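Local coordinates for alpha-L-rhamnosidase (Streptomyces avermitilis, PDB 3W5M), which hydrolyses terminal non-reducing alpha-L-rhamnose residues from alpha-L-rhamnosides, including citrus flavonoids and gum arabic, at residues T536-T539 with A540-R543; W618-R621 with G622-S626; T629-P632 with A633-E636; T892-R896 with W897-Q901. All blocks are in the same frame, centred on the assembly; numbering follows the deposited sequence.

Contact 1 (T536-T539 with A540-R543)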
loop_
_atom_site.group_PDB
_atom_site.type_symbol
_atom_site.label_atom_id
_atom_site.label_comp_id
_atom_site.label_asym_id
_atom_site.label_seq_id
_atom_site.Cartn_x
_atom_site.Cartn_y
_atom_site.Cartn_z
ATOM N N THR A 536 -20.534 2.790 19.452
ATOM C CA THR A 536 -20.838 2.564 18.019
ATOM C C THR A 536 -19.604 2.952 17.188
ATOM O O THR A 536 -18.788 3.769 17.645
ATOM C CB THR A 536 -22.039 3.394 17.512
ATOM O OG1 THR A 536 -21.778 4.782 17.700
ATOM C CG2 THR A 536 -23.353 3.003 18.224
ATOM N N ILE A 537 -19.484 2.392 15.979
ATOM C CA ILE A 537 -18.345 2.727 15.110
ATOM C C ILE A 537 -18.407 4.136 14.536
ATOM O O ILE A 537 -19.489 4.678 14.248
ATOM C CB ILE A 537 -18.113 1.698 13.978
ATOM C CG1 ILE A 537 -19.301 1.668 12.997
ATOM C CG2 ILE A 537 -17.802 0.335 14.582
ATOM C CD1 ILE A 537 -18.985 1.041 11.639
ATOM N N TYR A 538 -17.230 4.753 14.434
ATOM C CA TYR A 538 -17.085 6.068 13.860
ATOM C C TYR A 538 -16.438 5.900 12.499
ATOM O O TYR A 538 -15.350 5.320 12.413
ATOM C CB TYR A 538 -16.166 6.928 14.749
ATOM C CG TYR A 538 -15.846 8.294 14.169
ATOM C CD1 TYR A 538 -16.763 9.343 14.239
ATOM C CD2 TYR A 538 -14.621 8.545 13.554
ATOM C CE1 TYR A 538 -16.471 10.604 13.712
ATOM C CE2 TYR A 538 -14.316 9.803 13.037
ATOM C CZ TYR A 538 -15.243 10.833 13.120
ATOM O OH TYR A 538 -14.931 12.089 12.614
ATOM N N THR A 539 -17.087 6.420 11.459
ATOM C CA THR A 539 -16.607 6.230 10.081
ATOM C C THR A 539 -16.489 7.542 9.305
ATOM O O THR A 539 -16.087 7.532 8.155
ATOM C CB THR A 539 -17.518 5.277 9.253
ATOM O OG1 THR A 539 -18.864 5.743 9.305
ATOM C CG2 THR A 539 -17.454 3.849 9.750
ATOM N N ALA A 540 -16.826 8.676 9.922
ATOM C CA ALA A 540 -16.791 9.958 9.207
ATOM C C ALA A 540 -15.423 10.286 8.574
ATOM O O ALA A 540 -15.346 10.918 7.504
ATOM C CB ALA A 540 -17.240 11.086 10.122
ATOM N N ASN A 541 -14.351 9.835 9.217
ATOM C CA ASN A 541 -12.982 10.125 8.723
ATOM C C ASN A 541 -12.618 9.324 7.460
ATOM O O ASN A 541 -11.601 9.590 6.804
ATOM C CB ASN A 541 -11.947 9.921 9.839
ATOM C CG ASN A 541 -11.737 8.459 10.197
ATOM O OD1 ASN A 541 -12.690 7.708 10.458
ATOM N ND2 ASN A 541 -10.477 8.043 10.204
ATOM N N LEU A 542 -13.456 8.322 7.136
ATOM C CA LEU A 542 -13.256 7.527 5.939
ATOM C C LEU A 542 -13.719 8.273 4.680
ATOM O O LEU A 542 -13.386 7.868 3.555
ATOM C CB LEU A 542 -13.952 6.153 6.063
ATOM C CG LEU A 542 -13.652 5.279 7.291
ATOM C CD1 LEU A 542 -14.424 3.973 7.136
ATOM C CD2 LEU A 542 -12.159 4.985 7.503
ATOM N N ARG A 543 -14.470 9.369 4.872
ATOM C CA ARG A 543 -14.962 10.198 3.815
ATOM C C ARG A 543 -15.788 9.356 2.831
ATOM O O ARG A 543 -16.705 8.658 3.253
ATOM C CB ARG A 543 -13.805 10.998 3.159
ATOM C CG ARG A 543 -12.967 11.712 4.220
ATOM C CD ARG A 543 -12.001 12.734 3.610
ATOM N NE ARG A 543 -11.151 12.142 2.589
ATOM C CZ ARG A 543 -9.904 12.522 2.302
ATOM N NH1 ARG A 543 -9.307 13.516 2.980
ATOM N NH2 ARG A 543 -9.248 11.888 1.327
HETATM O O HOH W 1 -12.953 4.980 11.187
HETATM O O HOH W 2 -17.544 7.994 5.867
#

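Contact 2 (W618-R621 with G622-S626)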
loop_
_atom_site.group_PDB
_atom_site.type_symbol
_atom_site.label_atom_id
_atom_site.label_comp_id
_atom_site.label_asym_id
_atom_site.label_seq_id
_atom_site.Cartn_x
_atom_site.Cartn_y
_atom_site.Cartn_z
ATOM N N TRP A 618 3.181 -1.836 13.175
ATOM C CA TRP A 618 1.811 -1.979 12.663
ATOM C C TRP A 618 1.446 -0.868 11.668
ATOM O O TRP A 618 0.765 -1.130 10.690
ATOM C CB TRP A 618 0.785 -2.129 13.816
ATOM C CG TRP A 618 0.706 -3.517 14.378
ATOM C CD1 TRP A 618 1.376 -4.007 15.448
ATOM C CD2 TRP A 618 -0.059 -4.612 13.843
ATOM N NE1 TRP A 618 1.071 -5.338 15.629
ATOM C CE2 TRP A 618 0.183 -5.730 14.664
ATOM C CE3 TRP A 618 -0.930 -4.744 12.742
ATOM C CZ2 TRP A 618 -0.425 -6.993 14.443
ATOM C CZ3 TRP A 618 -1.531 -5.995 12.507
ATOM C CH2 TRP A 618 -1.272 -7.101 13.365
ATOM N N GLY A 619 1.862 0.384 11.920
ATOM C CA GLY A 619 1.647 1.459 10.975
ATOM C C GLY A 619 2.396 1.193 9.676
ATOM O O GLY A 619 1.883 1.469 8.584
ATOM N N GLN A 620 3.596 0.620 9.775
ATOM C CA GLN A 620 4.360 0.343 8.561
ATOM C C GLN A 620 3.657 -0.763 7.761
ATOM O O GLN A 620 3.363 -0.608 6.573
ATOM C CB GLN A 620 5.771 -0.113 8.888
ATOM C CG GLN A 620 6.578 -0.502 7.654
ATOM C CD GLN A 620 7.979 -0.968 7.998
ATOM O OE1 GLN A 620 8.838 -1.150 7.114
ATOM N NE2 GLN A 620 8.210 -1.209 9.268
ATOM N N ARG A 621 3.374 -1.864 8.415
ATOM C CA ARG A 621 2.824 -3.006 7.665
ATOM C C ARG A 621 1.454 -2.691 7.072
ATOM O O ARG A 621 1.115 -3.165 5.972
ATOM C CB ARG A 621 2.829 -4.283 8.508
ATOM C CG ARG A 621 1.646 -4.458 9.442
ATOM C CD ARG A 621 1.848 -5.702 10.278
ATOM N NE ARG A 621 2.694 -5.431 11.445
ATOM C CZ ARG A 621 3.017 -6.330 12.379
ATOM N NH1 ARG A 621 2.598 -7.593 12.285
ATOM N NH2 ARG A 621 3.769 -5.969 13.420
ATOM N N GLY A 622 0.675 -1.874 7.769
ATOM C CA GLY A 622 -0.652 -1.512 7.277
ATOM C C GLY A 622 -0.604 -0.712 5.986
ATOM O O GLY A 622 -1.544 -0.716 5.177
ATOM N N ASN A 623 0.503 -0.003 5.795
ATOM C CA ASN A 623 0.634 0.845 4.623
ATOM C C ASN A 623 1.647 0.347 3.597
ATOM O O ASN A 623 2.088 1.123 2.712
ATOM C CB ASN A 623 1.049 2.238 5.094
ATOM C CG ASN A 623 -0.108 2.997 5.690
ATOM O OD1 ASN A 623 -0.986 3.451 4.965
ATOM N ND2 ASN A 623 -0.134 3.108 7.016
ATOM N N PHE A 624 2.069 -0.904 3.730
ATOM C CA PHE A 624 3.014 -1.483 2.773
ATOM C C PHE A 624 2.241 -2.559 1.989
ATOM O O PHE A 624 2.545 -3.737 2.075
ATOM C CB PHE A 624 4.228 -2.062 3.500
ATOM C CG PHE A 624 5.398 -1.106 3.607
ATOM C CD1 PHE A 624 5.192 0.264 3.783
ATOM C CD2 PHE A 624 6.718 -1.592 3.556
ATOM C CE1 PHE A 624 6.276 1.142 3.892
ATOM C CE2 PHE A 624 7.791 -0.724 3.661
ATOM C CZ PHE A 624 7.571 0.638 3.838
ATOM N N LEU A 625 1.229 -2.128 1.237
ATOM C CA LEU A 625 0.408 -2.988 0.368
ATOM C C LEU A 625 0.518 -2.488 -1.068
ATOM O O LEU A 625 -0.135 -1.518 -1.441
ATOM C CB LEU A 625 -1.067 -2.956 0.780
ATOM C CG LEU A 625 -1.638 -3.948 1.767
ATOM C CD1 LEU A 625 -1.283 -3.445 3.182
ATOM C CD2 LEU A 625 -3.163 -4.031 1.589
ATOM N N SER A 626 1.337 -3.167 -1.858
ATOM C CA SER A 626 1.673 -2.806 -3.266
ATOM C C SER A 626 2.445 -1.468 -3.446
ATOM O O SER A 626 3.460 -1.416 -4.173
ATOM C CB SER A 626 0.423 -2.821 -4.164
ATOM O OG SER A 626 0.795 -2.601 -5.515
#

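Contact 3 (T629-P632 with A633-E636)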
loop_
_atom_site.group_PDB
_atom_site.type_symbol
_atom_site.label_atom_id
_atom_site.label_comp_id
_atom_site.label_asym_id
_atom_site.label_seq_id
_atom_site.Cartn_x
_atom_site.Cartn_y
_atom_site.Cartn_z
ATOM N N THR A 629 1.699 3.580 1.238
ATOM C CA THR A 629 0.560 4.493 1.240
ATOM C C THR A 629 0.589 5.430 2.431
ATOM O O THR A 629 1.235 5.131 3.439
ATOM C CB THR A 629 -0.804 3.773 1.187
ATOM O OG1 THR A 629 -0.869 2.777 2.211
ATOM C CG2 THR A 629 -1.021 3.155 -0.163
ATOM N N ASP A 630 -0.104 6.562 2.286
ATOM C CA ASP A 630 -0.313 7.473 3.419
ATOM C C ASP A 630 -1.258 6.880 4.464
ATOM O O ASP A 630 -0.946 6.913 5.638
ATOM C CB ASP A 630 -0.818 8.844 2.957
ATOM C CG ASP A 630 -2.170 8.787 2.193
ATOM O OD1 ASP A 630 -2.478 7.805 1.466
ATOM O OD2 ASP A 630 -2.915 9.781 2.281
ATOM N N THR A 631 -2.385 6.315 4.017
ATOM C CA THR A 631 -3.341 5.693 4.933
ATOM C C THR A 631 -4.046 4.579 4.206
ATOM O O THR A 631 -4.250 4.668 3.005
ATOM C CB THR A 631 -4.379 6.702 5.488
ATOM O OG1 THR A 631 -5.519 5.992 5.988
ATOM C CG2 THR A 631 -4.879 7.600 4.396
ATOM N N PRO A 632 -4.378 3.502 4.923
ATOM C CA PRO A 632 -5.011 2.345 4.273
ATOM C C PRO A 632 -6.542 2.346 4.375
ATOM O O PRO A 632 -7.194 1.396 3.895
ATOM C CB PRO A 632 -4.440 1.173 5.069
ATOM C CG PRO A 632 -4.277 1.727 6.454
ATOM C CD PRO A 632 -3.970 3.205 6.308
ATOM N N ALA A 633 -7.119 3.377 4.978
ATOM C CA ALA A 633 -8.525 3.289 5.404
ATOM C C ALA A 633 -9.466 4.244 4.664
ATOM O O ALA A 633 -10.512 3.816 4.162
ATOM C CB ALA A 633 -8.648 3.430 6.924
ATOM N N ARG A 634 -9.128 5.536 4.582
ATOM C CA ARG A 634 -10.029 6.459 3.905
ATOM C C ARG A 634 -9.946 6.367 2.390
ATOM O O ARG A 634 -9.199 5.537 1.847
ATOM C CB ARG A 634 -9.799 7.910 4.377
ATOM C CG ARG A 634 -8.459 8.490 3.971
ATOM C CD ARG A 634 -8.448 9.974 4.328
ATOM N NE ARG A 634 -7.158 10.630 4.080
ATOM C CZ ARG A 634 -6.429 11.225 5.024
ATOM N NH1 ARG A 634 -6.846 11.243 6.289
ATOM N NH2 ARG A 634 -5.274 11.795 4.714
ATOM N N ASP A 635 -10.686 7.234 1.703
ATOM C CA ASP A 635 -10.637 7.305 0.233
ATOM C C ASP A 635 -9.356 8.050 -0.256
ATOM O O ASP A 635 -9.441 9.103 -0.902
ATOM C CB ASP A 635 -11.896 7.973 -0.315
ATOM C CG ASP A 635 -12.083 9.414 0.214
ATOM O OD1 ASP A 635 -11.354 9.836 1.162
ATOM O OD2 ASP A 635 -12.987 10.123 -0.315
ATOM N N GLU A 636 -8.184 7.494 0.065
ATOM C CA GLU A 636 -6.920 8.055 -0.392
ATOM C C GLU A 636 -6.017 6.872 -0.749
ATOM O O GLU A 636 -6.180 6.338 -1.821
ATOM C CB GLU A 636 -6.339 9.039 0.641
ATOM C CG GLU A 636 -5.254 9.906 0.036
ATOM C CD GLU A 636 -5.153 11.280 0.659
ATOM O OE1 GLU A 636 -5.871 11.553 1.663
ATOM O OE2 GLU A 636 -4.355 12.096 0.118
#

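Contact 4 (T892-R896 with W897-Q901)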
loop_
_atom_site.group_PDB
_atom_site.type_symbol
_atom_site.label_atom_id
_atom_site.label_comp_id
_atom_site.label_asym_id
_atom_site.label_seq_id
_atom_site.Cartn_x
_atom_site.Cartn_y
_atom_site.Cartn_z
ATOM N N THR A 892 -1.518 2.086 16.350
ATOM C CA THR A 892 -0.812 2.508 15.144
ATOM C C THR A 892 -0.458 3.964 15.376
ATOM O O THR A 892 -0.789 4.504 16.437
ATOM C CB THR A 892 -1.670 2.407 13.872
ATOM O OG1 THR A 892 -2.938 3.067 14.064
ATOM C CG2 THR A 892 -1.892 0.957 13.468
ATOM N N MET A 893 0.221 4.594 14.415
ATOM C CA MET A 893 0.541 6.015 14.519
ATOM C C MET A 893 -0.554 6.797 13.843
ATOM O O MET A 893 -1.026 6.426 12.753
ATOM C CB MET A 893 1.899 6.366 13.886
ATOM C CG MET A 893 3.020 5.425 14.295
ATOM S SD MET A 893 3.231 5.179 16.055
ATOM C CE MET A 893 3.857 6.832 16.390
ATOM N N TRP A 894 -0.967 7.895 14.473
ATOM C CA TRP A 894 -2.017 8.740 13.878
ATOM C C TRP A 894 -1.491 9.798 12.923
ATOM O O TRP A 894 -0.332 10.243 13.052
ATOM C CB TRP A 894 -2.813 9.455 14.984
ATOM C CG TRP A 894 -3.432 8.582 16.001
ATOM C CD1 TRP A 894 -3.699 7.238 15.916
ATOM C CD2 TRP A 894 -3.941 9.017 17.267
ATOM N NE1 TRP A 894 -4.324 6.812 17.079
ATOM C CE2 TRP A 894 -4.490 7.890 17.913
ATOM C CE3 TRP A 894 -3.977 10.260 17.917
ATOM C CZ2 TRP A 894 -5.057 7.963 19.205
ATOM C CZ3 TRP A 894 -4.558 10.340 19.197
ATOM C CH2 TRP A 894 -5.095 9.198 19.814
ATOM N N GLU A 895 -2.345 10.237 12.001
ATOM C CA GLU A 895 -2.011 11.314 11.095
ATOM C C GLU A 895 -1.664 12.619 11.836
ATOM O O GLU A 895 -0.805 13.366 11.361
ATOM C CB GLU A 895 -3.155 11.601 10.133
ATOM C CG GLU A 895 -2.820 12.547 8.982
ATOM C CD GLU A 895 -3.934 12.633 7.941
ATOM O OE1 GLU A 895 -5.088 12.251 8.273
ATOM O OE2 GLU A 895 -3.664 13.093 6.796
ATOM N N ARG A 896 -2.357 12.892 12.952
ATOM C CA ARG A 896 -2.215 14.182 13.682
ATOM C C ARG A 896 -1.782 13.921 15.106
ATOM O O ARG A 896 -2.157 12.914 15.695
ATOM C CB ARG A 896 -3.558 14.924 13.730
ATOM C CG ARG A 896 -4.085 15.420 12.396
ATOM C CD ARG A 896 -5.543 15.854 12.551
ATOM N NE ARG A 896 -6.174 16.299 11.316
ATOM C CZ ARG A 896 -6.145 17.549 10.860
ATOM N NH1 ARG A 896 -5.498 18.497 11.527
ATOM N NH2 ARG A 896 -6.743 17.854 9.721
ATOM N N TRP A 897 -1.045 14.850 15.708
ATOM C CA TRP A 897 -0.747 14.712 17.121
ATOM C C TRP A 897 -2.046 14.632 17.959
ATOM O O TRP A 897 -2.095 13.949 18.987
ATOM C CB TRP A 897 0.158 15.878 17.576
ATOM C CG TRP A 897 1.532 15.854 16.916
ATOM C CD1 TRP A 897 2.021 16.741 15.992
ATOM C CD2 TRP A 897 2.572 14.885 17.134
ATOM N NE1 TRP A 897 3.319 16.385 15.641
ATOM C CE2 TRP A 897 3.681 15.269 16.342
ATOM C CE3 TRP A 897 2.684 13.750 17.950
ATOM C CZ2 TRP A 897 4.871 14.524 16.306
ATOM C CZ3 TRP A 897 3.870 13.016 17.932
ATOM C CH2 TRP A 897 4.950 13.416 17.110
ATOM N N ASP A 898 -3.096 15.282 17.466
ATOM C CA ASP A 898 -4.397 15.332 18.159
ATOM C C ASP A 898 -5.532 14.686 17.380
ATOM O O ASP A 898 -6.634 15.214 17.374
ATOM C CB ASP A 898 -4.786 16.792 18.421
ATOM C CG ASP A 898 -4.783 17.626 17.165
ATOM O OD1 ASP A 898 -4.250 17.163 16.134
ATOM O OD2 ASP A 898 -5.318 18.756 17.187
ATOM N N SER A 899 -5.292 13.555 16.719
ATOM C CA SER A 899 -6.398 12.925 15.964
ATOM C C SER A 899 -7.625 12.673 16.862
ATOM O O SER A 899 -8.762 12.863 16.422
ATOM C CB SER A 899 -5.938 11.659 15.230
ATOM O OG SER A 899 -5.149 12.037 14.112
ATOM N N ILE A 900 -7.377 12.245 18.102
ATOM C CA ILE A 900 -8.326 12.418 19.202
ATOM C C ILE A 900 -7.793 13.593 20.024
ATOM O O ILE A 900 -6.631 13.569 20.455
ATOM C CB ILE A 900 -8.423 11.201 20.135
ATOM C CG1 ILE A 900 -8.903 9.949 19.374
ATOM C CG2 ILE A 900 -9.393 11.507 21.281
ATOM C CD1 ILE A 900 -8.662 8.631 20.097
ATOM N N GLN A 901 -8.620 14.618 20.223
ATOM C CA GLN A 901 -8.189 15.825 20.949
ATOM C C GLN A 901 -8.281 15.665 22.467
ATOM O O GLN A 901 -8.979 14.760 22.949
ATOM C CB GLN A 901 -9.008 17.028 20.515
ATOM C CG GLN A 901 -9.215 17.097 19.026
ATOM C CD GLN A 901 -9.442 18.506 18.560
ATOM O OE1 GLN A 901 -10.484 18.817 17.991
ATOM N NE2 GLN A 901 -8.471 19.376 18.809
HETATM O O HOH W 3 -3.623 18.415 13.923
#

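Contact 1 (T536-T539 with A540-R543)
A short 3-10 turn in the concanavalin-like domain, following the weakly bonded strand 537-538, brings Tyr538 and Thr539 against Ala540, Asn541 and Leu542. Across the join the backbone is tied by Leu542 N to Thr539 O at 2.9 Å, with the donor standing 49° out of the carbonyl plane. The same oxygen also accepts from a water that donates in turn to Arg543 O, so two donors hold it. Tyr538 carries the side-chain contact. Its CG lies anti to the backbone N (chi1 175°), which folds the ring back over the start of the turn: Ala540 N sits 4.0 Å above the ring plane, over the centre, and Ala540 CB lies 3.6 Å from Tyr538 CZ. The Asn541 amide is nearly parallel to the ring, 18° between planes, with OD1 approaching obliquely at 3.7 Å from Tyr538 CE2. Replacing Tyr538 by an alanine would probably strip the ring from over Ala540 N, leave the Ala540 methyl without its apolar neighbour and open a gap toward Phe906, whose ring also meets the tyrosine. Asn541 ND2 donates to both Asn912 O and Glu529 OE1. Beyond the turn, Arg543 extends to the catalytic loop, where it forms a salt bridge with Asp635, a residue of the rhamnose site. Thr539 also meets Leu542, the two side chains running obliquely, with Leu542 CD1 4.0 Å from Thr539 CB. A second water joins the strand end to the turn, donating to Tyr538 O at 2.7 Å and to Asn541 OD1.

Contact 2 (W618-R621 with G622-S626)
Backbone bonds between Trp618-Arg621 and Gly622-Ser626 trace the end of a helix. Gly622 N donates to Trp618 O at 3.0 Å, the i to i+4 spacing of an alpha helix, whereas Asn623 N reaches Gln620 O at 3.0 Å, a spacing of three, from above the carbonyl plane. A weak bond from Asn623 N to Gly619 O and another from Phe624 N to Arg621 O accompany this change of spacing.

A side-chain hydrogen bond reinforces the end. Asn623 ND2 donates to Gly619 O at 3.0 Å, in the carbonyl plane and almost straight (165°), while the amide's OD1 accepts from Thr629 and ND2 also serves Asn915 O.

Ring contacts form at two places. Gln620 has CG anti to its backbone N (chi1 176°), and this carbon rides over the Phe624 ring, 3.9 Å from the centroid and 4° off the normal: a CH-pi contact. Phe660 stacks with the same phenylalanine. Within the helix, the Arg621 guanidinium lies face to face over the Trp618 indole, CZ 3.7 Å above its plane, and a bend at chi3 turns it back along the helix, where NH2 bonds to Thr617 OG1.

Taken together, this is the C-terminal end of helix 607-622 in the (alpha/alpha)6-barrel, with an asparagine side chain taking up a last-turn carbonyl as the chain leaves for the loop that carries several of the rhamnose-binding residues, among them Asp630 and Glu636.

Contact 3 (T629-P632 with A633-E636)
Asp630, Arg634 and Glu636 meet here, each turned differently. The side chains of Asp630 and Glu636 cross at about a right angle, their carboxylate planes 73° apart, and Asp630 OD2 lies 3.5 Å from Glu636 OE2, two acceptors that share no bond. Each carboxylate has a donor of its own: Asp630 OD1 accepts from Leu638 N, and Glu636 OE2 bonds to Trp640 NE1. Arg634 grips Glu636 side-on, OE1 lying at the guanidinium edge and meeting NE at 2.9 Å on its anti side and NH2 at 3.1 Å from above the carboxylate plane. NH2 makes a long ion pair with Asp630 OD2, 3.9 Å, and NH1 a salt bridge with Glu895. This network lines the rhamnose-binding site of the (alpha/alpha)6-barrel: Asp630, Arg634, Asp635 and Glu636 all bind the sugar, and Glu636 is the inferred proton donor. A lysine in place of Glu636 would probably leave NE and NH2 of Arg634 without their shared carboxylate oxygen and bring a second positive charge beside them. Thr631 crosses Arg634 at about a right angle, CG2 lying 3.8 Å above the guanidinium plane, toward its rim. With OG1 placed anti to the backbone N (chi1 161°), the threonine hydroxyl accepts from Ala633 N at 3.2 Å, 167° at the hydrogen.

Contact 4 (T892-R896 with W897-Q901)
A type I beta turn from Arg896 to Ser899 reverses the chain, its closing bond from Ser899 N to Arg896 O weak at 3.4 Å. The Ser899 side chain adds a return bond: Arg896 N donates to OG at 3.1 Å with an angle of 140°, so the two residues are tied in both directions, and Asn912 OD1 is a further partner of that hydroxyl. OG lies anti to the carbonyl carbon (chi1 -74°), which turns it back to the arginine nitrogen. Ser899 CB rests against the Trp894 indole, 3.6 Å from CE3. Farther along the same ring, CH2 meets Ile900 CD1 at 3.6 Å, and the two side chains run obliquely to each other. Arg896 and Asp898 are not in direct ionic contact, their nearest charged atoms being 5.0 Å apart, NH1 to OD1. A water bridges them, accepting from NH1 in the plane of the guanidinium and donating to OD1 at 2.6 Å. Arg896 NE also bonds to Met911 O, and Asp898 OD2 to Gln907 NE2. Glu895, the inferred proton acceptor, accepts from Ser913 N through OE1. The turn belongs to the long loop between helices 883-887 and 923-929: Trp897 stacks on Tyr919, Ile900 O bonds to Tyr884 OH of helix 883-887, and Thr892 and Met893 pack on helix 607-622.

Overall arrangement
Contacts 2 and 3 are buried near the middle of the chain, whereas contacts 1 and 4 are partly buried, about 21 and 20 Å from its centre. Contacts 2, 3 and 4 share the six-hairpin glycosidase range; contact 1 belongs to the concanavalin-like range and meets contact 3 through the Arg543-Asp635 salt bridge. The chemistry follows the place: contact 3 is dominated by charge, contact 2 by helix-end bonding and CH-pi packing, and contacts 1 and 4 by turns with aromatic cover and bridging waters. Contact 3 touches all three others, reaching contact 2 through Thr629 and Asn623 and contact 4 through Arg634 and Glu895.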